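Biofilm-surface layer protein A (Bacillus subtilis, PDB 4BHU) self-polymerises into a stable, compression-resistant layer that makes the biofilm surface hydrophobic, and is required for complex colony architecture. Local coordinates at residues L34-V39 and N108-I113; A99-F104 and S122-K127; F48-K53 and T64-N69; F22-L27 and K90-T95. The protein carries 1 engineered substitution. All coordinates share one frame; numbering follows the deposited sequence.

Contact 1. Residues L34-V39 and N108-I113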
loop_
_atom_site.group_PDB
_atom_site.type_symbol
_atom_site.label_atom_id
_atom_site.label_comp_id
_atom_site.label_asym_id
_atom_site.label_seq_id
_atom_site.Cartn_x
_atom_site.Cartn_y
_atom_site.Cartn_z
ATOM N N LEU C 34 -0.946 -9.193 7.702
ATOM C CA LEU C 34 -0.885 -7.785 7.386
ATOM C C LEU C 34 0.566 -7.335 7.286
ATOM O O LEU C 34 0.948 -6.678 6.321
ATOM C CB LEU C 34 -1.639 -6.968 8.409
ATOM C CG LEU C 34 -3.152 -6.966 8.246
ATOM C CD1 LEU C 34 -3.762 -6.114 9.334
ATOM C CD2 LEU C 34 -3.554 -6.469 6.868
ATOM N N LEU C 35 1.368 -7.721 8.273
ATOM C CA LEU C 35 2.792 -7.387 8.344
ATOM C C LEU C 35 3.493 -8.411 9.231
ATOM O O LEU C 35 3.078 -8.645 10.369
ATOM C CB LEU C 35 2.970 -5.996 8.943
ATOM C CG LEU C 35 4.359 -5.403 9.028
ATOM C CD1 LEU C 35 4.993 -5.316 7.630
ATOM C CD2 LEU C 35 4.290 -4.026 9.726
ATOM N N SER C 36 4.542 -9.041 8.712
ATOM C CA SER C 36 5.355 -9.974 9.488
ATOM C C SER C 36 6.828 -9.771 9.168
ATOM O O SER C 36 7.208 -9.505 8.030
ATOM C CB SER C 36 4.994 -11.442 9.215
ATOM O OG SER C 36 3.670 -11.746 9.583
ATOM N N LEU C 37 7.650 -9.937 10.180
ATOM C CA LEU C 37 9.082 -9.814 10.046
ATOM C C LEU C 37 9.758 -10.798 11.000
ATOM O O LEU C 37 9.611 -10.697 12.235
ATOM C CB LEU C 37 9.473 -8.386 10.403
ATOM C CG LEU C 37 10.838 -7.920 9.978
ATOM C CD1 LEU C 37 10.861 -6.371 9.897
ATOM C CD2 LEU C 37 11.848 -8.458 10.982
ATOM N N GLY C 38 10.467 -11.784 10.447
ATOM C CA GLY C 38 11.190 -12.724 11.272
ATOM C C GLY C 38 11.070 -14.162 10.790
ATOM O O GLY C 38 10.900 -14.407 9.609
ATOM N N VAL C 39 11.094 -15.106 11.737
ATOM C CA VAL C 39 11.219 -16.522 11.411
ATOM C C VAL C 39 9.936 -17.150 10.873
ATOM O O VAL C 39 8.874 -16.999 11.472
ATOM C CB VAL C 39 11.648 -17.341 12.655
ATOM C CG1 VAL C 39 11.662 -18.813 12.319
ATOM C CG2 VAL C 39 13.006 -16.876 13.193
ATOM N N ASN C 108 4.353 -19.596 11.102
ATOM C CA ASN C 108 4.830 -18.238 11.267
ATOM C C ASN C 108 5.262 -18.044 12.711
ATOM O O ASN C 108 4.453 -18.065 13.630
ATOM C CB ASN C 108 3.690 -17.279 10.904
ATOM C CG ASN C 108 4.100 -15.813 10.936
ATOM O OD1 ASN C 108 5.142 -15.451 11.478
ATOM N ND2 ASN C 108 3.278 -14.965 10.328
ATOM N N LYS C 109 6.555 -17.885 12.919
ATOM C CA LYS C 109 7.086 -17.633 14.246
ATOM C C LYS C 109 7.720 -16.249 14.335
ATOM O O LYS C 109 8.659 -16.029 15.106
ATOM C CB LYS C 109 8.108 -18.710 14.577
ATOM C CG LYS C 109 7.532 -20.115 14.404
ATOM C CD LYS C 109 8.575 -21.177 14.728
ATOM C CE LYS C 109 8.695 -21.365 16.208
ATOM N NZ LYS C 109 7.547 -22.167 16.735
ATOM N N SER C 110 7.194 -15.319 13.555
ATOM C CA SER C 110 7.828 -13.994 13.426
ATOM C C SER C 110 7.140 -12.940 14.273
ATOM O O SER C 110 6.139 -13.228 14.901
ATOM C CB SER C 110 7.798 -13.572 11.957
ATOM O OG SER C 110 6.497 -13.209 11.552
ATOM N N LEU C 111 7.672 -11.718 14.290
ATOM C CA LEU C 111 6.884 -10.583 14.751
ATOM C C LEU C 111 5.790 -10.388 13.712
ATOM O O LEU C 111 6.066 -10.292 12.532
ATOM C CB LEU C 111 7.729 -9.312 14.874
ATOM C CG LEU C 111 9.008 -9.369 15.706
ATOM C CD1 LEU C 111 9.935 -8.222 15.324
ATOM C CD2 LEU C 111 8.689 -9.349 17.207
ATOM N N SER C 112 4.538 -10.320 14.142
ATOM C CA SER C 112 3.465 -10.343 13.187
ATOM C C SER C 112 2.227 -9.620 13.662
ATOM O O SER C 112 1.801 -9.761 14.824
ATOM C CB SER C 112 3.101 -11.782 12.850
ATOM O OG SER C 112 2.187 -11.836 11.766
ATOM N N ILE C 113 1.665 -8.868 12.728
ATOM C CA ILE C 113 0.283 -8.443 12.793
ATOM C C ILE C 113 -0.447 -9.389 11.865
ATOM O O ILE C 113 -0.379 -9.287 10.639
ATOM C CB ILE C 113 0.107 -6.971 12.395
ATOM C CG1 ILE C 113 0.938 -6.088 13.329
ATOM C CG2 ILE C 113 -1.346 -6.609 12.483
ATOM C CD1 ILE C 113 0.965 -4.627 12.950
HETATM O O HOH W 1 11.387 -14.011 14.468
#
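L35 and L37 pair with I113 and L111 in antiparallel fashion. I113 N donates to L35 O at 2.8 Å, and L37 N to L111 O at 2.9 Å. The return bond, L111 N to L37 O, is less regular: the donor stands 43° out of the carbonyl plane. At the other end L34 and L35 both face I113, a classic beta bulge: I113 O takes L34 N at 3.0 Å and, weakly, L35 N.

The polar side chains lie on the face of S36 and S112. Their hydroxyls meet at 2.6 Å, OG to OG. S112 reaches across because its OG is anti to the backbone N (chi1 -171°). T33 OG1 also bonds S36 OG, and N108 ND2 adds a weak bond. The amide of N108 is fixed from its other end: OD1 accepts S110 OG at 2.6 Å, on a lone pair in the carbonyl plane, and S110 N at 2.9 Å, making an Asx turn where the chain turns its corner. At G38 the backbone angles would jam a CB against the preceding carbonyl O, so they call for glycine.

Apolar contact between the segments is slight; the one touch, L34 CD1 to I113 CG2 at 4.0 Å, is uncertain because the L34 side chain has two conformers. L35, L37, L111 and I113 instead turn to the opposite face, where a second subunit packs on them with L77, L79 and D80.

The chemistry is thus split by face: hydroxyls and an amide knit one side, while leucines and an isoleucine cover the other. This apolar face forms part of the hydrophobic cap known for BslA, consistent with its making biofilms water-repellent.

Contact 2. Residues A99-F104 and S122-K127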
loop_
_atom_site.group_PDB
_atom_site.type_symbol
_atom_site.label_atom_id
_atom_site.label_comp_id
_atom_site.label_asym_id
_atom_site.label_seq_id
_atom_site.Cartn_x
_atom_site.Cartn_y
_atom_site.Cartn_z
ATOM N N ALA C 99 4.004 -45.674 -0.621
ATOM C CA ALA C 99 2.704 -45.147 -0.931
ATOM C C ALA C 99 1.928 -44.817 0.344
ATOM O O ALA C 99 1.951 -45.555 1.337
ATOM C CB ALA C 99 1.940 -46.115 -1.796
ATOM N N GLY C 100 1.265 -43.673 0.318
ATOM C CA GLY C 100 0.482 -43.212 1.452
ATOM C C GLY C 100 0.308 -41.702 1.320
ATOM O O GLY C 100 0.734 -41.097 0.326
ATOM N N THR C 101 -0.310 -41.102 2.327
ATOM C CA THR C 101 -0.515 -39.650 2.377
ATOM C C THR C 101 0.487 -39.016 3.330
ATOM O O THR C 101 0.705 -39.529 4.443
ATOM C CB THR C 101 -1.937 -39.364 2.874
ATOM O OG1 THR C 101 -2.872 -39.889 1.927
ATOM C CG2 THR C 101 -2.166 -37.868 3.056
ATOM N N TYR C 102 1.113 -37.918 2.895
ATOM C CA TYR C 102 2.175 -37.266 3.642
ATOM C C TYR C 102 1.827 -35.803 3.858
ATOM O O TYR C 102 1.508 -35.113 2.905
ATOM C CB TYR C 102 3.510 -37.376 2.919
ATOM C CG TYR C 102 4.028 -38.800 2.870
ATOM C CD1 TYR C 102 3.573 -39.689 1.904
ATOM C CD2 TYR C 102 4.942 -39.259 3.815
ATOM C CE1 TYR C 102 4.019 -41.032 1.880
ATOM C CE2 TYR C 102 5.393 -40.596 3.801
ATOM C CZ TYR C 102 4.941 -41.459 2.829
ATOM O OH TYR C 102 5.395 -42.760 2.824
ATOM N N THR C 103 1.874 -35.369 5.115
ATOM C CA THR C 103 1.401 -34.029 5.516
ATOM C C THR C 103 2.564 -33.128 5.884
ATOM O O THR C 103 3.420 -33.523 6.662
ATOM C CB THR C 103 0.399 -34.160 6.686
ATOM O OG1 THR C 103 -0.730 -34.870 6.201
ATOM C CG2 THR C 103 -0.118 -32.805 7.186
ATOM N N PHE C 104 2.607 -31.942 5.260
ATOM C CA PHE C 104 3.639 -30.922 5.508
ATOM C C PHE C 104 3.025 -29.782 6.300
ATOM O O PHE C 104 1.827 -29.560 6.220
ATOM C CB PHE C 104 4.202 -30.391 4.179
ATOM C CG PHE C 104 4.779 -31.473 3.292
ATOM C CD1 PHE C 104 3.966 -32.267 2.535
ATOM C CD2 PHE C 104 6.149 -31.671 3.228
ATOM C CE1 PHE C 104 4.490 -33.287 1.734
ATOM C CE2 PHE C 104 6.688 -32.674 2.423
ATOM C CZ PHE C 104 5.848 -33.489 1.682
ATOM N N SER C 122 -1.198 -31.804 2.122
ATOM C CA SER C 122 -0.714 -33.176 1.979
ATOM C C SER C 122 -0.505 -33.557 0.522
ATOM O O SER C 122 -1.013 -32.901 -0.378
ATOM C CB SER C 122 -1.721 -34.126 2.643
ATOM O OG SER C 122 -2.943 -34.077 1.950
ATOM N N ILE C 123 0.290 -34.605 0.281
ATOM C CA ILE C 123 0.395 -35.168 -1.059
ATOM C C ILE C 123 0.062 -36.664 -0.903
ATOM O O ILE C 123 0.191 -37.217 0.184
ATOM C CB ILE C 123 1.808 -35.046 -1.686
ATOM C CG1 ILE C 123 2.825 -35.781 -0.822
ATOM C CG2 ILE C 123 2.240 -33.553 -1.937
ATOM C CD1 ILE C 123 4.227 -35.675 -1.271
ATOM N N ASP C 124 -0.351 -37.295 -1.988
ATOM C CA ASP C 124 -0.519 -38.752 -2.029
ATOM C C ASP C 124 0.565 -39.333 -2.918
ATOM O O ASP C 124 0.677 -38.973 -4.089
ATOM C CB ASP C 124 -1.872 -39.136 -2.621
ATOM C CG ASP C 124 -3.044 -38.864 -1.677
ATOM O OD1 ASP C 124 -2.833 -38.507 -0.499
ATOM O OD2 ASP C 124 -4.192 -39.039 -2.123
ATOM N N VAL C 125 1.366 -40.228 -2.358
ATOM C CA VAL C 125 2.321 -40.998 -3.140
ATOM C C VAL C 125 1.600 -42.274 -3.569
ATOM O O VAL C 125 1.074 -43.003 -2.725
ATOM C CB VAL C 125 3.576 -41.331 -2.314
ATOM C CG1 VAL C 125 4.533 -42.249 -3.110
ATOM C CG2 VAL C 125 4.300 -40.033 -1.899
ATOM N N ALA C 126 1.586 -42.534 -4.877
ATOM C CA ALA C 126 0.882 -43.668 -5.462
ATOM C C ALA C 126 1.628 -45.006 -5.310
ATOM O O ALA C 126 2.851 -45.042 -5.194
ATOM C CB ALA C 126 0.633 -43.388 -6.940
ATOM N N LYS C 127 0.868 -46.096 -5.296
ATOM C CA LYS C 127 1.445 -47.433 -5.308
ATOM C C LYS C 127 2.012 -47.716 -6.685
ATOM O O LYS C 127 1.446 -47.302 -7.684
ATOM C CB LYS C 127 0.373 -48.475 -5.045
ATOM C CG LYS C 127 -0.051 -48.590 -3.588
ATOM C CD LYS C 127 -1.287 -49.467 -3.474
ATOM C CE LYS C 127 -1.057 -50.857 -4.084
ATOM N NZ LYS C 127 -2.298 -51.706 -4.108
#
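S122 faces T103 and T101 on one side of the sheet, its CB 3.8 Å from T101 CG2 and at the same distance from T103 OG1. I123 turns to the other side and is locked to Y102 by a pair of backbone bonds, each 2.9 Å from N to O. Its CG1 sits between the backbone N and the carbonyl carbon (chi1 60°); from there CD1 comes up to the edge of the F104 ring, 3.8 Å from CE1. D124 returns to the threonine face and lies alongside T101, both pointing the same way. T101 OG1 donates to D124 OD1 at 2.8 Å, but from well above the carboxylate plane, and OD2 is taken by a dimethyl-lysine of a fifth subunit. V125 exchanges backbone bonds with G100, while its side chain crosses that of Y102 obliquely, CG2 3.9 Å from CD1; the Y102 hydroxyl itself bonds A98 O. Beyond the strand, K127 CG rests on A99 CB at 3.6 Å.

This is a regular antiparallel ladder with a polar face and an apolar one. The apolar face, where F48 joins F104, Y102 and I123, is typical of the interior of the immunoglobulin-like sandwich of BslA.

Contact 3. Residues F48-K53 and T64-N69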
loop_
_atom_site.group_PDB
_atom_site.type_symbol
_atom_site.label_atom_id
_atom_site.label_comp_id
_atom_site.label_asym_id
_atom_site.label_seq_id
_atom_site.Cartn_x
_atom_site.Cartn_y
_atom_site.Cartn_z
ATOM N N PHE C 48 10.516 -37.652 4.115
ATOM C CA PHE C 48 11.077 -36.523 3.351
ATOM C C PHE C 48 12.020 -35.739 4.244
ATOM O O PHE C 48 11.706 -35.477 5.410
ATOM C CB PHE C 48 9.979 -35.562 2.846
ATOM C CG PHE C 48 9.074 -36.151 1.801
ATOM C CD1 PHE C 48 9.418 -36.115 0.459
ATOM C CD2 PHE C 48 7.885 -36.754 2.154
ATOM C CE1 PHE C 48 8.562 -36.687 -0.512
ATOM C CE2 PHE C 48 7.041 -37.309 1.201
ATOM C CZ PHE C 48 7.389 -37.271 -0.140
ATOM N N THR C 49 13.173 -35.359 3.702
ATOM C CA THR C 49 14.095 -34.495 4.411
ATOM C C THR C 49 14.723 -33.493 3.444
ATOM O O THR C 49 14.716 -33.691 2.225
ATOM C CB THR C 49 15.205 -35.274 5.103
ATOM O OG1 THR C 49 15.888 -36.089 4.141
ATOM C CG2 THR C 49 14.644 -36.141 6.209
ATOM N N ALA C 50 15.245 -32.401 3.988
ATOM C CA ALA C 50 15.824 -31.363 3.149
ATOM C C ALA C 50 17.325 -31.453 3.202
ATOM O O ALA C 50 17.892 -31.805 4.230
ATOM C CB ALA C 50 15.380 -29.963 3.631
ATOM N N ASN C 51 17.955 -31.061 2.105
ATOM C CA ASN C 51 19.398 -30.825 2.068
ATOM C C ASN C 51 19.721 -29.621 1.187
ATOM O O ASN C 51 18.808 -28.964 0.647
ATOM C CB ASN C 51 20.140 -32.059 1.560
ATOM C CG ASN C 51 19.643 -32.518 0.231
ATOM O OD1 ASN C 51 19.510 -31.730 -0.716
ATOM N ND2 ASN C 51 19.375 -33.815 0.127
ATOM N N THR C 52 21.005 -29.321 1.037
ATOM C CA THR C 52 21.388 -28.073 0.383
ATOM C C THR C 52 21.205 -28.099 -1.114
ATOM O O THR C 52 21.498 -27.106 -1.776
ATOM C CB THR C 52 22.820 -27.643 0.702
ATOM O OG1 THR C 52 23.730 -28.655 0.254
ATOM C CG2 THR C 52 22.977 -27.404 2.175
ATOM N N LYS C 53 20.703 -29.199 -1.665
ATOM C CA LYS C 53 20.287 -29.193 -3.070
ATOM C C LYS C 53 18.814 -28.820 -3.263
ATOM O O LYS C 53 18.348 -28.627 -4.387
ATOM C CB LYS C 53 20.590 -30.539 -3.735
ATOM C CG LYS C 53 22.090 -30.753 -3.956
ATOM C CD LYS C 53 22.369 -32.179 -4.440
ATOM C CE LYS C 53 23.803 -32.334 -4.943
ATOM N NZ LYS C 53 24.002 -33.644 -5.648
ATOM N N THR C 64 22.602 -23.696 7.556
ATOM C CA THR C 64 22.038 -23.094 8.772
ATOM C C THR C 64 20.502 -23.036 8.799
ATOM O O THR C 64 19.910 -22.869 9.863
ATOM C CB THR C 64 22.576 -21.665 9.001
ATOM O OG1 THR C 64 22.461 -20.916 7.794
ATOM C CG2 THR C 64 24.032 -21.702 9.443
ATOM N N GLN C 65 19.872 -23.157 7.634
ATOM C CA GLN C 65 18.419 -23.154 7.524
ATOM C C GLN C 65 17.814 -24.536 7.712
ATOM O O GLN C 65 16.599 -24.674 7.815
ATOM C CB GLN C 65 17.989 -22.709 6.120
ATOM C CG GLN C 65 18.279 -21.264 5.742
ATOM C CD GLN C 65 17.800 -20.996 4.307
ATOM O OE1 GLN C 65 18.545 -21.187 3.348
ATOM N NE2 GLN C 65 16.527 -20.612 4.162
ATOM N N ILE C 66 18.644 -25.574 7.653
ATOM C CA ILE C 66 18.147 -26.942 7.787
ATOM C C ILE C 66 18.474 -27.446 9.180
ATOM O O ILE C 66 19.635 -27.509 9.557
ATOM C CB ILE C 66 18.761 -27.868 6.714
ATOM C CG1 ILE C 66 18.528 -27.261 5.334
ATOM C CG2 ILE C 66 18.151 -29.240 6.798
ATOM C CD1 ILE C 66 19.105 -28.062 4.211
ATOM N N LEU C 67 17.429 -27.761 9.937
ATOM C CA LEU C 67 17.514 -28.156 11.331
ATOM C C LEU C 67 16.808 -29.500 11.613
ATOM O O LEU C 67 16.015 -29.995 10.805
ATOM C CB LEU C 67 16.884 -27.076 12.205
ATOM C CG LEU C 67 17.376 -25.640 11.960
ATOM C CD1 LEU C 67 16.759 -24.678 12.949
ATOM C CD2 LEU C 67 18.893 -25.586 12.059
ATOM N N ASN C 68 17.092 -30.077 12.775
ATOM C CA ASN C 68 16.468 -31.336 13.200
ATOM C C ASN C 68 16.642 -32.447 12.177
ATOM O O ASN C 68 15.671 -33.048 11.714
ATOM C CB ASN C 68 14.990 -31.111 13.496
ATOM C CG ASN C 68 14.769 -29.984 14.484
ATOM O OD1 ASN C 68 13.911 -29.117 14.286
ATOM N ND2 ASN C 68 15.566 -29.975 15.559
ATOM N N ASN C 69 17.896 -32.711 11.835
ATOM C CA ASN C 69 18.254 -33.697 10.815
ATOM C C ASN C 69 17.410 -33.695 9.529
ATOM O O ASN C 69 16.988 -34.743 9.023
ATOM C CB ASN C 69 18.309 -35.090 11.431
ATOM C CG ASN C 69 19.726 -35.513 11.720
ATOM O OD1 ASN C 69 20.389 -36.122 10.874
ATOM N ND2 ASN C 69 20.220 -35.149 12.898
#
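I66 reaches across to the backbone of A50 and N51, and this one side chain makes most of the contact. It arrives as an extended branch: CG1 stands beside its own backbone N (chi1 -54°), with the chain extended at chi2, which carries CD1 out to the facing loop. CD1 comes to rest against the main chain of N51, 3.5 Å from both its CA and its C. Side-chain partners lie a little farther off, A50 CB at 4.2 Å from CD1 and T52 CG2 at 4.4 Å from it. The other branch of I66, CG2, touches A50 O at 3.6 Å. The isoleucine therefore grips the loop with two methyls, one on a carbonyl oxygen and one a residue further along.

The CB of N51 points away from I66. Its OD1 accepts K53 N at 3.0 Å to close an Asx turn, and its backbone N bonds D54 OD2, which is consistent with a fixed bend under CD1. At the far end T49 adds a lighter touch, CG2 to N69 O at 3.9 Å. Everything between the two segments is van der Waals packing, which makes this a modest surface contact.

The surroundings supply the polar ties. The backbone of A50 bonds that of G70, just past N69, and A50 packs on V73 of strand 72-81, with which strand 66-67 pairs. Residues 48-53 lie in the loop between strands 39-43 and 55-56, while I66 also touches L61 and T63 meets T52. The loop is thus laid against the edge of the larger sheet.

Contact 4. Residues F22-L27 and K90-T95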
loop_
_atom_site.group_PDB
_atom_site.type_symbol
_atom_site.label_atom_id
_atom_site.label_comp_id
_atom_site.label_asym_id
_atom_site.label_seq_id
_atom_site.Cartn_x
_atom_site.Cartn_y
_atom_site.Cartn_z
ATOM N N PHE C 22 12.012 -41.319 -8.529
ATOM C CA PHE C 22 12.522 -39.975 -8.310
ATOM C C PHE C 22 11.478 -38.968 -8.732
ATOM O O PHE C 22 10.754 -39.165 -9.712
ATOM C CB PHE C 22 13.845 -39.752 -9.040
ATOM C CG PHE C 22 14.975 -40.541 -8.461
ATOM C CD1 PHE C 22 15.762 -40.015 -7.435
ATOM C CD2 PHE C 22 15.260 -41.819 -8.939
ATOM C CE1 PHE C 22 16.815 -40.751 -6.899
ATOM C CE2 PHE C 22 16.311 -42.562 -8.407
ATOM C CZ PHE C 22 17.090 -42.025 -7.388
ATOM N N SER C 23 11.365 -37.900 -7.951
ATOM C CA SER C 23 10.458 -36.837 -8.290
ATOM C C SER C 23 10.806 -35.564 -7.526
ATOM O O SER C 23 11.806 -35.495 -6.812
ATOM C CB SER C 23 9.008 -37.231 -8.010
ATOM O OG SER C 23 8.137 -36.419 -8.771
ATOM N N ASP C 24 9.971 -34.550 -7.712
ATOM C CA ASP C 24 10.156 -33.260 -7.045
ATOM C C ASP C 24 8.847 -32.913 -6.327
ATOM O O ASP C 24 7.770 -33.198 -6.838
ATOM C CB ASP C 24 10.433 -32.125 -8.034
ATOM C CG ASP C 24 11.626 -32.381 -8.977
ATOM O OD1 ASP C 24 12.652 -32.955 -8.585
ATOM O OD2 ASP C 24 11.516 -31.943 -10.134
ATOM N N ILE C 25 8.964 -32.258 -5.180
ATOM C CA ILE C 25 7.814 -31.817 -4.400
ATOM C C ILE C 25 7.957 -30.305 -4.140
ATOM O O ILE C 25 9.021 -29.849 -3.754
ATOM C CB ILE C 25 7.784 -32.526 -3.043
ATOM C CG1 ILE C 25 7.813 -34.064 -3.215
ATOM C CG2 ILE C 25 6.559 -32.155 -2.309
ATOM C CD1 ILE C 25 9.227 -34.610 -3.377
ATOM N N GLU C 26 6.896 -29.536 -4.332
ATOM C CA GLU C 26 6.985 -28.101 -4.107
ATOM C C GLU C 26 5.913 -27.717 -3.068
ATOM O O GLU C 26 4.748 -28.082 -3.211
ATOM C CB GLU C 26 6.818 -27.340 -5.425
ATOM C CG GLU C 26 7.116 -25.848 -5.332
ATOM C CD GLU C 26 7.216 -25.159 -6.702
ATOM O OE1 GLU C 26 6.279 -25.300 -7.515
ATOM O OE2 GLU C 26 8.240 -24.473 -6.958
ATOM N N LEU C 27 6.352 -27.027 -2.019
ATOM C CA LEU C 27 5.458 -26.529 -0.964
ATOM C C LEU C 27 5.358 -25.003 -1.074
ATOM O O LEU C 27 6.382 -24.292 -0.997
ATOM C CB LEU C 27 6.023 -26.892 0.403
ATOM C CG LEU C 27 6.475 -28.350 0.483
ATOM C CD1 LEU C 27 7.175 -28.657 1.802
ATOM C CD2 LEU C 27 5.259 -29.231 0.243
ATOM N N LYS C 90 11.180 -26.160 -2.561
ATOM C CA LYS C 90 11.193 -27.212 -3.556
ATOM C C LYS C 90 12.192 -28.299 -3.158
ATOM O O LYS C 90 13.373 -28.041 -2.945
ATOM C CB LYS C 90 11.529 -26.678 -4.937
ATOM C CG LYS C 90 11.312 -27.712 -6.018
ATOM C CD LYS C 90 11.604 -27.191 -7.414
ATOM C CE LYS C 90 10.961 -28.069 -8.478
ATOM N NZ LYS C 90 10.867 -27.385 -9.803
ATOM N N LEU C 91 11.669 -29.508 -3.026
ATOM C CA LEU C 91 12.450 -30.677 -2.649
ATOM C C LEU C 91 12.782 -31.361 -3.956
ATOM O O LEU C 91 11.896 -31.885 -4.637
ATOM C CB LEU C 91 11.627 -31.578 -1.741
ATOM C CG LEU C 91 11.203 -30.939 -0.420
ATOM C CD1 LEU C 91 10.433 -31.922 0.425
ATOM C CD2 LEU C 91 12.426 -30.392 0.374
ATOM N N ASN C 92 14.054 -31.271 -4.340
ATOM C CA ASN C 92 14.496 -31.684 -5.661
ATOM C C ASN C 92 15.056 -33.096 -5.730
ATOM O O ASN C 92 15.969 -33.458 -4.967
ATOM C CB ASN C 92 15.602 -30.755 -6.139
ATOM C CG ASN C 92 15.078 -29.367 -6.525
ATOM O OD1 ASN C 92 14.115 -29.241 -7.258
ATOM N ND2 ASN C 92 15.719 -28.338 -6.012
ATOM N N ASN C 93 14.555 -33.840 -6.709
ATOM C CA ASN C 93 15.085 -35.151 -7.046
ATOM C C ASN C 93 15.107 -36.064 -5.827
ATOM O O ASN C 93 16.132 -36.630 -5.470
ATOM C CB ASN C 93 16.485 -35.014 -7.647
ATOM C CG ASN C 93 16.920 -36.271 -8.412
ATOM O OD1 ASN C 93 16.116 -36.909 -9.096
ATOM N ND2 ASN C 93 18.191 -36.618 -8.298
ATOM N N LYS C 94 13.954 -36.180 -5.177
ATOM C CA LYS C 94 13.813 -37.039 -4.018
ATOM C C LYS C 94 13.367 -38.396 -4.487
ATOM O O LYS C 94 12.602 -38.509 -5.438
ATOM C CB LYS C 94 12.737 -36.486 -3.077
ATOM C CG LYS C 94 13.077 -35.094 -2.505
ATOM C CD LYS C 94 14.426 -35.118 -1.811
ATOM C CE LYS C 94 14.662 -33.837 -1.043
ATOM N NZ LYS C 94 15.992 -33.719 -0.466
ATOM N N THR C 95 13.792 -39.420 -3.768
ATOM C CA THR C 95 13.193 -40.733 -3.926
ATOM C C THR C 95 11.938 -40.788 -3.068
ATOM O O THR C 95 12.008 -40.685 -1.856
ATOM C CB THR C 95 14.170 -41.837 -3.501
ATOM O OG1 THR C 95 15.323 -41.748 -4.337
ATOM C CG2 THR C 95 13.519 -43.237 -3.620
HETATM O O HOH W 2 9.556 -30.117 -10.826
#
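D24 OD1 takes N93 N at 2.8 Å in a nearly straight bond (164°), the donor approaching almost along the C-O axis. The other oxygen, OD2, is bound by a water at 2.8 Å, and that water also accepts, weakly, from K90 NZ. The opposite charges are linked loosely at most, through this water, with NZ and OD2 themselves 4.6 Å apart.

The bond to N93 falls where the ladder slips. N93 and K94 both face S23, a G1 beta bulge, and N93 takes left-handed backbone angles (phi 55°) as the strand turns its corner. S23 exchanges backbone bonds with K94 on one side of the bulge, and I25 does so with L91 on the other, where L91 N reaches I25 O at 2.8 Å.

F22 closes the end. Its ring crosses T95 obliquely, CE1 only 3.1 Å from OG1, and the plane of the N93 amide is tilted 26° from that of the ring, with OD1 3.5 Å from F22 CD1. On the face that carries I25 and L91, I25 CD1 meets K94 CG at 4.0 Å, the two chains at about a right angle, before the lysine leads off to a salt bridge with D54.

Strand 22-30 is the middle of a three-stranded antiparallel sheet, with 90-95 on one flank and 7-12 on the other; E26 bonds T11 of strand 7-12, and D24 bonds T13 just past that strand's end. Beyond 90-95, T55 of strand 55-56 bonds K90, while F48 packs on I25 of the middle strand.

Contacts 1 and 2 share strand 100-109 and lie at its two ends, centres 30 Å apart, on opposite sides of the chain's centre. Contact 4 belongs to the three-stranded sheet, whereas contacts 1, 2 and 3 all reach the larger one. Contacts 2 and 4 face each other across the interior, F104 CD2 touching L27 CD1 at 3.5 Å. F48, from contact 3, joins them. Along the chain contact 3 falls between the segments of both contact 1 and contact 4; contact 4 closes before contact 2 opens. Contacts 2 and 4 thus help line the core of the sandwich, while contact 1 lies at the far end, in the water-repellent cap.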